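Local coordinates for glycerol dehydratase (Clostridium butyricum, PDB 1R9D), which probably dehydrates glycerol to 3-hydroxypropionaldehyde without vitamin B12, as a glycyl radical enzyme of the pyruvate formate-lyase family, at residues H332-Q340 and Y764-D772. Residues are numbered along the deposited sequence; the frame is centred on the assembly and turned at random.
Sequences HFGGYPMYQ and YSAQFISLD
Y764 turns CG between its backbone N and carbonyl carbon (chi1 71°) and Y339 carries CG beside its N, anti to the carbonyl carbon (chi1 -50°), which brings the two rings together. The result is a T-shaped pair, centroids 4.8 Å apart and planes at 65°, in which the edge of Y339 leads with CE2 onto one face of Y764, 3.4 Å from CD2. P337 adds CB against the same Y764 ring, 3.7 Å from CE1. At the far end of that ring the hydroxyl OH donates to G334 O at 2.8 Å, meeting a lone pair of that carbonyl within its plane, which orients the hydroxyl and, with Y339 and P337 against the ring, helps hold the phenol in place. One residue on, the chain runs very close to its partner: G335, with no side chain and a backbone conformation that favours glycine, packs its CA 3.7 Å from L771 CD2. A water bridges the segments, donating to G335 O and S770 OG and accepting from Q767 N. Q767 O accepts both S770 N, the bond of the 3-10 turn, and S770 OG at 2.7 Å; S770 CB rests by the ring of Y336, whose OH is held by A108 O. D107 takes the backbone N of both G335 and Y336. Y764 directly follows G763, the predicted radical position, with no radical in this model, and the side chain of Y339 comes within about 3 Å of the bound glycerol. This is consistent with a glycyl radical loop docked beside the glycerol site: the turn between antiparallel strands 758-760 and 765-767, which in this family reaches into the barrel to meet the active site.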
ATOM      1  N   HIS A 332      27.665 -16.819  -3.147  1.00 25.36           N
ATOM      2  CA  HIS A 332      27.127 -16.464  -4.464  1.00 25.28           C
ATOM      3  C   HIS A 332      27.879 -15.284  -5.064  1.00 25.41           C
ATOM      4  O   HIS A 332      27.969 -15.153  -6.286  1.00 25.82           O
ATOM      5  CB  HIS A 332      25.653 -16.040  -4.376  1.00 24.62           C
ATOM      6  CG  HIS A 332      24.771 -16.993  -3.637  1.00 24.90           C
ATOM      7  ND1 HIS A 332      23.438 -16.726  -3.400  1.00 25.91           N
ATOM      8  CD2 HIS A 332      25.020 -18.195  -3.067  1.00 25.68           C
ATOM      9  CE1 HIS A 332      22.906 -17.722  -2.716  1.00 25.26           C
ATOM     10  NE2 HIS A 332      23.846 -18.625  -2.499  1.00 25.70           N
ATOM     11  N   PHE A 333      28.398 -14.413  -4.200  1.00 25.29           N
ATOM     12  CA  PHE A 333      29.107 -13.216  -4.640  1.00 24.99           C
ATOM     13  C   PHE A 333      30.449 -13.078  -3.915  1.00 25.76           C
ATOM     14  O   PHE A 333      30.615 -12.198  -3.071  1.00 25.44           O
ATOM     15  CB  PHE A 333      28.255 -11.970  -4.358  1.00 24.61           C
ATOM     16  CG  PHE A 333      26.802 -12.103  -4.764  1.00 24.98           C
ATOM     17  CD1 PHE A 333      25.822 -12.385  -3.818  1.00 25.83           C
ATOM     18  CD2 PHE A 333      26.417 -11.934  -6.093  1.00 24.77           C
ATOM     19  CE1 PHE A 333      24.478 -12.493  -4.185  1.00 25.44           C
ATOM     20  CE2 PHE A 333      25.074 -12.042  -6.474  1.00 23.64           C
ATOM     21  CZ  PHE A 333      24.104 -12.320  -5.520  1.00 25.30           C
ATOM     22  N   GLY A 334      31.414 -13.927  -4.255  1.00 24.69           N
ATOM     23  CA  GLY A 334      32.700 -13.865  -3.579  1.00 25.16           C
ATOM     24  C   GLY A 334      33.692 -12.821  -4.052  1.00 25.63           C
ATOM     25  O   GLY A 334      33.702 -12.441  -5.220  1.00 25.68           O
ATOM     26  N   GLY A 335      34.533 -12.349  -3.128  1.00 26.49           N
ATOM     27  CA  GLY A 335      35.552 -11.370  -3.477  1.00 26.35           C
ATOM     28  C   GLY A 335      35.223  -9.892  -3.323  1.00 26.22           C
ATOM     29  O   GLY A 335      35.728  -9.071  -4.091  1.00 26.41           O
ATOM     30  N   TYR A 336      34.387  -9.548  -2.342  1.00 26.73           N
ATOM     31  CA  TYR A 336      34.003  -8.153  -2.097  1.00 26.51           C
ATOM     32  C   TYR A 336      33.520  -7.442  -3.365  1.00 25.76           C
ATOM     33  O   TYR A 336      33.868  -6.283  -3.591  1.00 26.76           O
ATOM     34  CB  TYR A 336      35.197  -7.358  -1.564  1.00 26.80           C
ATOM     35  CG  TYR A 336      35.823  -7.861  -0.284  1.00 27.71           C
ATOM     36  CD1 TYR A 336      37.203  -8.057  -0.204  1.00 27.88           C
ATOM     37  CD2 TYR A 336      35.061  -8.066   0.866  1.00 27.82           C
ATOM     38  CE1 TYR A 336      37.812  -8.439   0.992  1.00 29.12           C
ATOM     39  CE2 TYR A 336      35.666  -8.451   2.072  1.00 29.07           C
ATOM     40  CZ  TYR A 336      37.041  -8.631   2.122  1.00 29.24           C
ATOM     41  OH  TYR A 336      37.658  -8.993   3.306  1.00 30.91           O
ATOM     42  N   PRO A 337      32.701  -8.109  -4.198  1.00 25.29           N
ATOM     43  CA  PRO A 337      32.213  -7.494  -5.439  1.00 24.20           C
ATOM     44  C   PRO A 337      31.029  -6.525  -5.358  1.00 23.37           C
ATOM     45  O   PRO A 337      30.088  -6.746  -4.599  1.00 24.17           O
ATOM     46  CB  PRO A 337      31.868  -8.710  -6.291  1.00 23.38           C
ATOM     47  CG  PRO A 337      31.259  -9.620  -5.270  1.00 24.00           C
ATOM     48  CD  PRO A 337      32.228  -9.502  -4.091  1.00 25.32           C
ATOM     49  N   MET A 338      31.092  -5.461  -6.159  1.00 22.70           N
ATOM     50  CA  MET A 338      30.014  -4.473  -6.243  1.00 24.29           C
ATOM     51  C   MET A 338      29.425  -4.488  -7.652  1.00 23.02           C
ATOM     52  O   MET A 338      28.350  -3.934  -7.891  1.00 24.22           O
ATOM     53  CB  MET A 338      30.514  -3.063  -5.912  1.00 24.24           C
ATOM     54  CG  MET A 338      30.820  -2.849  -4.430  1.00 25.02           C
ATOM     55  SD  MET A 338      29.517  -3.420  -3.330  1.00 27.11           S
ATOM     56  CE  MET A 338      28.142  -2.340  -3.790  1.00 27.28           C
ATOM     57  N   TYR A 339      30.147  -5.112  -8.580  1.00 23.48           N
ATOM     58  CA  TYR A 339      29.708  -5.236  -9.977  1.00 23.47           C
ATOM     59  C   TYR A 339      29.306  -3.934 -10.677  1.00 23.47           C
ATOM     60  O   TYR A 339      28.268  -3.876 -11.336  1.00 23.42           O
ATOM     61  CB  TYR A 339      28.530  -6.213 -10.067  1.00 22.91           C
ATOM     62  CG  TYR A 339      28.744  -7.534  -9.362  1.00 24.05           C
ATOM     63  CD1 TYR A 339      28.336  -7.717  -8.040  1.00 23.29           C
ATOM     64  CD2 TYR A 339      29.359  -8.604 -10.016  1.00 23.79           C
ATOM     65  CE1 TYR A 339      28.531  -8.928  -7.387  1.00 25.02           C
ATOM     66  CE2 TYR A 339      29.562  -9.821  -9.370  1.00 23.82           C
ATOM     67  CZ  TYR A 339      29.148  -9.979  -8.060  1.00 24.79           C
ATOM     68  OH  TYR A 339      29.351 -11.181  -7.419  1.00 24.81           O
ATOM     69  N   GLN A 340      30.128  -2.898 -10.558  1.00 23.32           N
ATOM     70  CA  GLN A 340      29.829  -1.617 -11.192  1.00 23.68           C
ATOM     71  C   GLN A 340      30.385  -1.631 -12.616  1.00 24.25           C
ATOM     72  O   GLN A 340      31.548  -1.284 -12.850  1.00 24.32           O
ATOM     73  CB  GLN A 340      30.455  -0.487 -10.371  1.00 24.01           C
ATOM     74  CG  GLN A 340      30.004  -0.515  -8.915  1.00 21.66           C
ATOM     75  CD  GLN A 340      30.921   0.268  -7.997  1.00 24.17           C
ATOM     76  OE1 GLN A 340      30.536   1.302  -7.446  1.00 23.79           O
ATOM     77  NE2 GLN A 340      32.144  -0.223  -7.830  1.00 22.26           N
ATOM     78  N   TYR A 764      33.241 -10.407 -13.613  1.00 24.66           N
ATOM     79  CA  TYR A 764      33.900  -9.446 -12.737  1.00 25.14           C
ATOM     80  C   TYR A 764      35.259  -9.984 -12.337  1.00 25.52           C
ATOM     81  O   TYR A 764      35.493 -11.193 -12.374  1.00 24.85           O
ATOM     82  CB  TYR A 764      33.070  -9.196 -11.471  1.00 23.88           C
ATOM     83  CG  TYR A 764      33.023 -10.345 -10.471  1.00 24.29           C
ATOM     84  CD1 TYR A 764      33.722 -10.276  -9.257  1.00 24.22           C
ATOM     85  CD2 TYR A 764      32.241 -11.472 -10.709  1.00 23.59           C
ATOM     86  CE1 TYR A 764      33.624 -11.303  -8.309  1.00 24.10           C
ATOM     87  CE2 TYR A 764      32.143 -12.501  -9.772  1.00 23.54           C
ATOM     88  CZ  TYR A 764      32.832 -12.408  -8.572  1.00 24.73           C
ATOM     89  OH  TYR A 764      32.692 -13.407  -7.634  1.00 24.17           O
ATOM     90  N   SER A 765      36.149  -9.077 -11.955  1.00 25.98           N
ATOM     91  CA  SER A 765      37.482  -9.456 -11.516  1.00 26.53           C
ATOM     92  C   SER A 765      37.532  -9.293 -10.002  1.00 26.89           C
ATOM     93  O   SER A 765      36.681  -8.619  -9.415  1.00 26.62           O
ATOM     94  CB  SER A 765      38.533  -8.573 -12.188  1.00 27.46           C
ATOM     95  OG  SER A 765      38.572  -8.810 -13.590  1.00 29.06           O
ATOM     96  N   ALA A 766      38.513  -9.919  -9.362  1.00 25.59           N
ATOM     97  CA  ALA A 766      38.624  -9.818  -7.916  1.00 25.67           C
ATOM     98  C   ALA A 766      40.053  -9.979  -7.447  1.00 26.85           C
ATOM     99  O   ALA A 766      40.907 -10.484  -8.174  1.00 26.54           O
ATOM    100  CB  ALA A 766      37.753 -10.879  -7.249  1.00 25.32           C
ATOM    101  N   GLN A 767      40.299  -9.526  -6.223  1.00 26.63           N
ATOM    102  CA  GLN A 767      41.605  -9.664  -5.604  1.00 27.25           C
ATOM    103  C   GLN A 767      41.642 -11.145  -5.251  1.00 27.22           C
ATOM    104  O   GLN A 767      40.890 -11.611  -4.388  1.00 26.42           O
ATOM    105  CB  GLN A 767      41.672  -8.802  -4.341  1.00 29.12           C
ATOM    106  CG  GLN A 767      42.903  -9.019  -3.480  1.00 29.96           C
ATOM    107  CD  GLN A 767      42.872  -8.166  -2.223  1.00 31.91           C
ATOM    108  OE1 GLN A 767      41.820  -7.998  -1.603  1.00 31.14           O
ATOM    109  NE2 GLN A 767      44.028  -7.633  -1.833  1.00 30.04           N
ATOM    110  N   PHE A 768      42.501 -11.888  -5.941  1.00 27.65           N
ATOM    111  CA  PHE A 768      42.605 -13.323  -5.737  1.00 28.51           C
ATOM    112  C   PHE A 768      42.615 -13.790  -4.279  1.00 28.00           C
ATOM    113  O   PHE A 768      41.889 -14.719  -3.922  1.00 27.47           O
ATOM    114  CB  PHE A 768      43.847 -13.857  -6.460  1.00 29.55           C
ATOM    115  CG  PHE A 768      43.937 -15.354  -6.483  1.00 32.54           C
ATOM    116  CD1 PHE A 768      43.070 -16.105  -7.273  1.00 33.66           C
ATOM    117  CD2 PHE A 768      44.875 -16.019  -5.698  1.00 33.03           C
ATOM    118  CE1 PHE A 768      43.138 -17.499  -7.282  1.00 33.82           C
ATOM    119  CE2 PHE A 768      44.950 -17.411  -5.700  1.00 34.81           C
ATOM    120  CZ  PHE A 768      44.079 -18.152  -6.494  1.00 34.01           C
ATOM    121  N   ILE A 769      43.422 -13.150  -3.433  1.00 28.76           N
ATOM    122  CA  ILE A 769      43.507 -13.567  -2.035  1.00 28.96           C
ATOM    123  C   ILE A 769      42.272 -13.271  -1.186  1.00 29.79           C
ATOM    124  O   ILE A 769      42.209 -13.681  -0.026  1.00 29.82           O
ATOM    125  CB  ILE A 769      44.755 -12.960  -1.324  1.00 29.52           C
ATOM    126  CG1 ILE A 769      44.639 -11.437  -1.243  1.00 28.69           C
ATOM    127  CG2 ILE A 769      46.020 -13.361  -2.072  1.00 30.41           C
ATOM    128  CD1 ILE A 769      45.732 -10.786  -0.403  1.00 31.42           C
ATOM    129  N   SER A 770      41.290 -12.570  -1.748  1.00 30.01           N
ATOM    130  CA  SER A 770      40.072 -12.262  -0.998  1.00 30.49           C
ATOM    131  C   SER A 770      39.021 -13.343  -1.231  1.00 30.60           C
ATOM    132  O   SER A 770      38.003 -13.393  -0.541  1.00 30.21           O
ATOM    133  CB  SER A 770      39.501 -10.898  -1.412  1.00 31.32           C
ATOM    134  OG  SER A 770      38.899 -10.949  -2.701  1.00 31.70           O
ATOM    135  N   LEU A 771      39.286 -14.214  -2.201  1.00 29.05           N
ATOM    136  CA  LEU A 771      38.367 -15.294  -2.555  1.00 29.39           C
ATOM    137  C   LEU A 771      38.523 -16.546  -1.704  1.00 29.49           C
ATOM    138  O   LEU A 771      39.632 -16.906  -1.314  1.00 29.82           O
ATOM    139  CB  LEU A 771      38.579 -15.688  -4.018  1.00 28.40           C
ATOM    140  CG  LEU A 771      38.311 -14.646  -5.097  1.00 28.68           C
ATOM    141  CD1 LEU A 771      38.814 -15.171  -6.439  1.00 27.57           C
ATOM    142  CD2 LEU A 771      36.819 -14.355  -5.158  1.00 28.86           C
ATOM    143  N   ASP A 772      37.409 -17.214  -1.432  1.00 29.80           N
ATOM    144  CA  ASP A 772      37.428 -18.455  -0.667  1.00 30.67           C
ATOM    145  C   ASP A 772      38.211 -19.468  -1.506  1.00 30.95           C
ATOM    146  O   ASP A 772      38.185 -19.410  -2.737  1.00 29.90           O
ATOM    147  CB  ASP A 772      35.998 -18.944  -0.431  1.00 31.15           C
ATOM    148  CG  ASP A 772      35.940 -20.213   0.395  1.00 33.26           C
ATOM    149  OD1 ASP A 772      35.964 -21.316  -0.200  1.00 33.47           O
ATOM    150  OD2 ASP A 772      35.877 -20.106   1.642  1.00 31.87           O
TER
HETATM  151  O   HOH W   1      38.379  -8.315  -4.451  1.00 32.02           O